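Local coordinates for putative nisin-resistance protein (Streptococcus agalactiae 515, PDB 4Y68), which probably cleaves the lantibiotic nisin as a membrane-anchored peptidase of family S41, giving the bacterium resistance to it, at residues 40-44 against 59-63; 54-58 against 81-86. One frame throughout, in Å; residues are numbered along the deposited sequence.

In the fold
The first helix of the model, 32-46, brings in residues 40-44, and the chain then turns through a connection into helix 55-66. Segment 54-58 leads into that helix and 59-63 follows directly. Contact 1 closes the 14 residues between 44 and 59 by laying helix 55-66 along helix 32-46. After a second turn, helix 72-87 comes back so that 81-86 meets 54-58, and contact 2 closes 22 residues. The two closures cross, because the first segment of contact 2 lies inside the loop of contact 1. With centres about 7 Å apart and helix 55-66 in common, they tie the N-terminal helices into a three-helix bundle.

Contact 1: residues 40-44 against 59-63; sequences LDRVE and RQRSE
The guanidinium of R59 has L40 over one face, where CB and the backbone O of the leucine lie above the plane, the O displaced toward the rim. Around its edge come the acids of helix 32-46. R59 NH2 makes a salt bridge with D41 OD1 at 2.8 Å; the oxygen lies almost in the guanidinium plane, but the nitrogen comes from above the carboxylate plane and the bond is bent. R59 NH1 forms a salt bridge with E44 OE1, modelled at 2.4 Å, a length too short to be taken literally. Neither carboxylate is coplanar with the guanidinium: the planes stand 65° apart for D41 and 76° for E44. A water at the same edge accepts from R59 NH1 at 2.8 Å and gives a weak bond to D41 OD1.

R59 reaches this far because CG sits anti to the backbone N (chi1 163°) and the chain runs extended from CG to NE. One turn along its own helix, E63 reaches back, and R59 NE donates to E63 OE2 at 2.9 Å, with that oxygen on the side of the plane away from L40.

On the L40 side of the guanidinium, L40 CD1 packs 3.7 Å from E63 CG and equally close to the hydroxyl S62 OG. The segment axes run nearly antiparallel, 12.1 Å apart, and R59 spans the distance. L40 also packs on V79 and A82 of helix 72-87, the third helix of the bundle.

E44 OE1 takes a further hydrogen bond from W55 NE1. D41 and E63 hold NH2 and NE of R59, while E44 faces NH1 at a doubtful distance; together they should restrain the guanidinium's rotation. Three acids around one arginine would probably keep it charged, and its positive charge would be expected to offset the mutual repulsion of the carboxylates.

Contact 2: residues 54-58 against 81-86; sequences QWQII and EAVRYG
I58 leaves its helix facing A82, E81 and Y85, and its CB sends two branches toward helix 72-87. CG2 goes to the backbone of that helix, 3.7 Å from A82 CA, with the A82 methyl a little further off. CG1 takes the other direction, anti to the carbonyl carbon (chi1 -74°), and passes E81 OE2 at 4.0 Å. From there the chain continues to CD1, which ends over one face of the Y85 ring. This is a CH-pi contact: I58 CD1 is 3.8 Å from the Y85 ring centroid, 27° off the ring normal, toward the CG and CD2 side.

These are helix-helix contacts of the N-terminal three-helix bundle, joining the start of helix 55-66 to the last turns of helix 72-87. Beside I58, W55 turns the benzo edge of its indole to helix 72-87. Its CZ3 meets A82 O at 3.5 Å in the plane of the indole and lies 4.0 Å from G86 CA, where the absence of a side chain lets the ring come close to the backbone. W55 CE3 touches Y85 CD1, while V43 of helix 32-46 packs on the same indole.

At its far end the tyrosine reaches Q54, with Y85 OH 3.3 Å from Q54 CB. A water bonded to Y85 OH also accepts a weak hydrogen bond from W55 N. Near E81 another water donates both to I58 O and to E81 OE1, each at 2.7 Å, while E81 OE2 is engaged in a salt bridge with R61, one turn beyond I58.

Contact 1: residues 40-44 against 59-63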
# COMPACT_ATOMS: atom_id res chain seq x y z
N LEU A 40 -2.88 -13.44 -18.49
CA LEU A 40 -3.25 -14.72 -17.90
C LEU A 40 -2.01 -15.48 -17.40
O LEU A 40 -2.03 -16.04 -16.31
CB LEU A 40 -4.06 -15.56 -18.90
CG LEU A 40 -5.43 -14.97 -19.29
CD1 LEU A 40 -6.12 -15.80 -20.37
CD2 LEU A 40 -6.37 -14.82 -18.07
N ASP A 41 -0.93 -15.46 -18.18
CA ASP A 41 0.32 -16.08 -17.74
C ASP A 41 0.81 -15.50 -16.40
O ASP A 41 1.17 -16.24 -15.49
CB ASP A 41 1.41 -15.91 -18.81
CG ASP A 41 1.19 -16.80 -20.04
OD1 ASP A 41 0.53 -17.86 -19.94
OD2 ASP A 41 1.69 -16.44 -21.11
N ARG A 42 0.83 -14.17 -16.29
CA ARG A 42 1.29 -13.51 -15.06
C ARG A 42 0.42 -13.88 -13.89
O ARG A 42 0.91 -14.18 -12.80
CB ARG A 42 1.28 -11.99 -15.19
CG ARG A 42 2.40 -11.44 -15.98
CD ARG A 42 3.71 -11.47 -15.21
NE ARG A 42 4.74 -10.85 -16.04
CZ ARG A 42 6.03 -11.12 -15.97
NH1 ARG A 42 6.49 -12.01 -15.08
NH2 ARG A 42 6.87 -10.50 -16.79
N VAL A 43 -0.89 -13.82 -14.12
CA VAL A 43 -1.84 -14.14 -13.07
C VAL A 43 -1.60 -15.55 -12.58
O VAL A 43 -1.49 -15.78 -11.37
CB VAL A 43 -3.29 -13.97 -13.56
CG1 VAL A 43 -4.27 -14.55 -12.53
CG2 VAL A 43 -3.57 -12.51 -13.82
N GLU A 44 -1.46 -16.49 -13.52
CA GLU A 44 -1.18 -17.86 -13.14
C GLU A 44 0.18 -17.98 -12.42
O GLU A 44 0.33 -18.73 -11.44
CB GLU A 44 -1.24 -18.80 -14.36
CG GLU A 44 -0.87 -20.23 -14.00
CD GLU A 44 -1.58 -21.33 -14.82
OE1 GLU A 44 -2.64 -21.09 -15.47
OE2 GLU A 44 -1.08 -22.47 -14.78
N ARG A 59 -10.04 -19.55 -16.78
CA ARG A 59 -8.96 -19.21 -17.69
C ARG A 59 -9.27 -19.68 -19.11
O ARG A 59 -9.08 -18.94 -20.08
CB ARG A 59 -7.62 -19.80 -17.22
CG ARG A 59 -6.59 -19.81 -18.34
CD ARG A 59 -5.16 -20.07 -17.89
NE ARG A 59 -4.21 -19.47 -18.83
CZ ARG A 59 -2.89 -19.41 -18.63
NH1 ARG A 59 -2.35 -19.93 -17.54
NH2 ARG A 59 -2.11 -18.83 -19.53
N GLN A 60 -9.74 -20.92 -19.24
CA GLN A 60 -10.13 -21.46 -20.54
C GLN A 60 -11.21 -20.60 -21.16
O GLN A 60 -11.13 -20.23 -22.34
CB GLN A 60 -10.59 -22.92 -20.41
CG GLN A 60 -11.30 -23.48 -21.65
CD GLN A 60 -12.83 -23.25 -21.63
OE1 GLN A 60 -13.44 -23.06 -20.57
NE2 GLN A 60 -13.43 -23.27 -22.82
N ARG A 61 -12.22 -20.24 -20.37
CA ARG A 61 -13.30 -19.41 -20.89
C ARG A 61 -12.77 -18.06 -21.36
O ARG A 61 -13.25 -17.48 -22.34
CB ARG A 61 -14.38 -19.19 -19.83
CG ARG A 61 -15.50 -18.29 -20.33
CD ARG A 61 -16.74 -18.34 -19.43
NE ARG A 61 -16.46 -17.89 -18.07
CZ ARG A 61 -16.47 -18.68 -17.01
NH1 ARG A 61 -16.75 -19.97 -17.13
NH2 ARG A 61 -16.20 -18.18 -15.81
N SER A 62 -11.76 -17.57 -20.66
CA SER A 62 -11.17 -16.28 -21.00
C SER A 62 -10.38 -16.36 -22.31
O SER A 62 -10.49 -15.51 -23.18
CB SER A 62 -10.29 -15.83 -19.84
OG SER A 62 -9.66 -14.61 -20.15
N GLU A 63 -9.58 -17.42 -22.45
CA GLU A 63 -8.84 -17.67 -23.70
C GLU A 63 -9.76 -17.82 -24.92
O GLU A 63 -9.43 -17.36 -26.01
CB GLU A 63 -7.97 -18.91 -23.54
CG GLU A 63 -6.84 -18.70 -22.57
CD GLU A 63 -6.19 -19.98 -22.14
OE1 GLU A 63 -6.76 -21.04 -22.44
OE2 GLU A 63 -5.11 -19.93 -21.51
O HOH W 1 0.45 -20.03 -17.39

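Contact 2: residues 54-58 against 81-86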
# COMPACT_ATOMS: atom_id res chain seq x y z
N GLN A 54 -11.42 -24.67 -10.55
CA GLN A 54 -12.16 -23.46 -10.91
C GLN A 54 -11.28 -22.48 -11.71
O GLN A 54 -11.77 -21.79 -12.60
CB GLN A 54 -12.73 -22.77 -9.68
CG GLN A 54 -13.57 -23.67 -8.81
CD GLN A 54 -14.69 -24.33 -9.61
OE1 GLN A 54 -15.33 -23.68 -10.44
NE2 GLN A 54 -14.91 -25.62 -9.37
N TRP A 55 -9.99 -22.41 -11.39
CA TRP A 55 -9.12 -21.45 -12.07
C TRP A 55 -9.03 -21.73 -13.57
O TRP A 55 -9.21 -20.82 -14.37
CB TRP A 55 -7.72 -21.46 -11.48
CG TRP A 55 -6.71 -20.90 -12.42
CD1 TRP A 55 -5.68 -21.59 -13.03
CD2 TRP A 55 -6.61 -19.54 -12.88
NE1 TRP A 55 -4.96 -20.73 -13.83
CE2 TRP A 55 -5.51 -19.47 -13.75
CE3 TRP A 55 -7.36 -18.37 -12.63
CZ2 TRP A 55 -5.12 -18.27 -14.38
CZ3 TRP A 55 -6.98 -17.19 -13.25
CH2 TRP A 55 -5.88 -17.15 -14.12
N GLN A 56 -8.71 -22.95 -13.98
CA GLN A 56 -8.83 -23.25 -15.41
C GLN A 56 -10.30 -23.46 -15.57
O GLN A 56 -10.92 -23.87 -14.63
CB GLN A 56 -8.04 -24.48 -15.81
CG GLN A 56 -8.43 -25.67 -15.02
CD GLN A 56 -7.28 -26.17 -14.18
OE1 GLN A 56 -6.18 -25.60 -14.23
NE2 GLN A 56 -7.52 -27.24 -13.40
N ILE A 57 -10.87 -23.17 -16.72
CA ILE A 57 -12.35 -23.03 -16.83
C ILE A 57 -12.57 -21.56 -16.92
O ILE A 57 -12.98 -21.07 -17.97
CB ILE A 57 -13.22 -23.57 -15.65
CG1 ILE A 57 -13.24 -25.10 -15.58
CG2 ILE A 57 -14.68 -23.06 -15.77
CD1 ILE A 57 -13.92 -25.63 -14.31
N ILE A 58 -12.29 -20.85 -15.82
CA ILE A 58 -12.29 -19.39 -15.89
C ILE A 58 -11.23 -18.97 -16.90
O ILE A 58 -11.50 -18.18 -17.80
CB ILE A 58 -12.03 -18.72 -14.53
CG1 ILE A 58 -13.26 -18.84 -13.64
CG2 ILE A 58 -11.70 -17.25 -14.73
CD1 ILE A 58 -12.99 -18.45 -12.17
N GLU A 81 -12.41 -11.21 -15.11
CA GLU A 81 -12.88 -12.26 -14.20
C GLU A 81 -11.69 -13.09 -13.71
O GLU A 81 -11.58 -13.43 -12.54
CB GLU A 81 -13.93 -13.16 -14.88
CG GLU A 81 -14.43 -14.30 -13.99
CD GLU A 81 -15.29 -15.36 -14.72
OE1 GLU A 81 -15.18 -15.55 -15.95
OE2 GLU A 81 -16.08 -16.01 -14.01
N ALA A 82 -10.78 -13.39 -14.63
CA ALA A 82 -9.60 -14.17 -14.34
C ALA A 82 -8.69 -13.44 -13.35
O ALA A 82 -8.16 -14.04 -12.43
CB ALA A 82 -8.84 -14.48 -15.63
N VAL A 83 -8.51 -12.14 -13.55
CA VAL A 83 -7.69 -11.35 -12.64
C VAL A 83 -8.32 -11.32 -11.26
O VAL A 83 -7.66 -11.57 -10.26
CB VAL A 83 -7.50 -9.91 -13.16
CG1 VAL A 83 -6.81 -9.04 -12.11
CG2 VAL A 83 -6.66 -9.92 -14.43
N ARG A 84 -9.62 -11.03 -11.21
CA ARG A 84 -10.34 -10.96 -9.95
C ARG A 84 -10.34 -12.32 -9.23
O ARG A 84 -10.23 -12.36 -8.01
CB ARG A 84 -11.78 -10.48 -10.18
CG ARG A 84 -12.70 -10.58 -8.97
CD ARG A 84 -12.09 -9.91 -7.74
NE ARG A 84 -12.96 -9.94 -6.57
CZ ARG A 84 -12.95 -10.90 -5.65
NH1 ARG A 84 -12.11 -11.93 -5.78
NH2 ARG A 84 -13.76 -10.85 -4.60
N TYR A 85 -10.42 -13.41 -9.98
CA TYR A 85 -10.44 -14.73 -9.34
C TYR A 85 -9.03 -15.13 -8.95
O TYR A 85 -8.80 -15.59 -7.83
CB TYR A 85 -11.05 -15.81 -10.25
CG TYR A 85 -11.08 -17.16 -9.55
CD1 TYR A 85 -9.97 -17.99 -9.58
CD2 TYR A 85 -12.21 -17.58 -8.82
CE1 TYR A 85 -9.96 -19.21 -8.90
CE2 TYR A 85 -12.22 -18.81 -8.13
CZ TYR A 85 -11.09 -19.62 -8.19
OH TYR A 85 -11.05 -20.83 -7.54
N GLY A 86 -8.10 -14.95 -9.88
CA GLY A 86 -6.75 -15.45 -9.71
C GLY A 86 -5.98 -14.67 -8.68
O GLY A 86 -5.08 -15.20 -8.02
O HOH W 2 -9.34 -22.83 -8.48
O HOH W 3 -13.03 -15.99 -17.48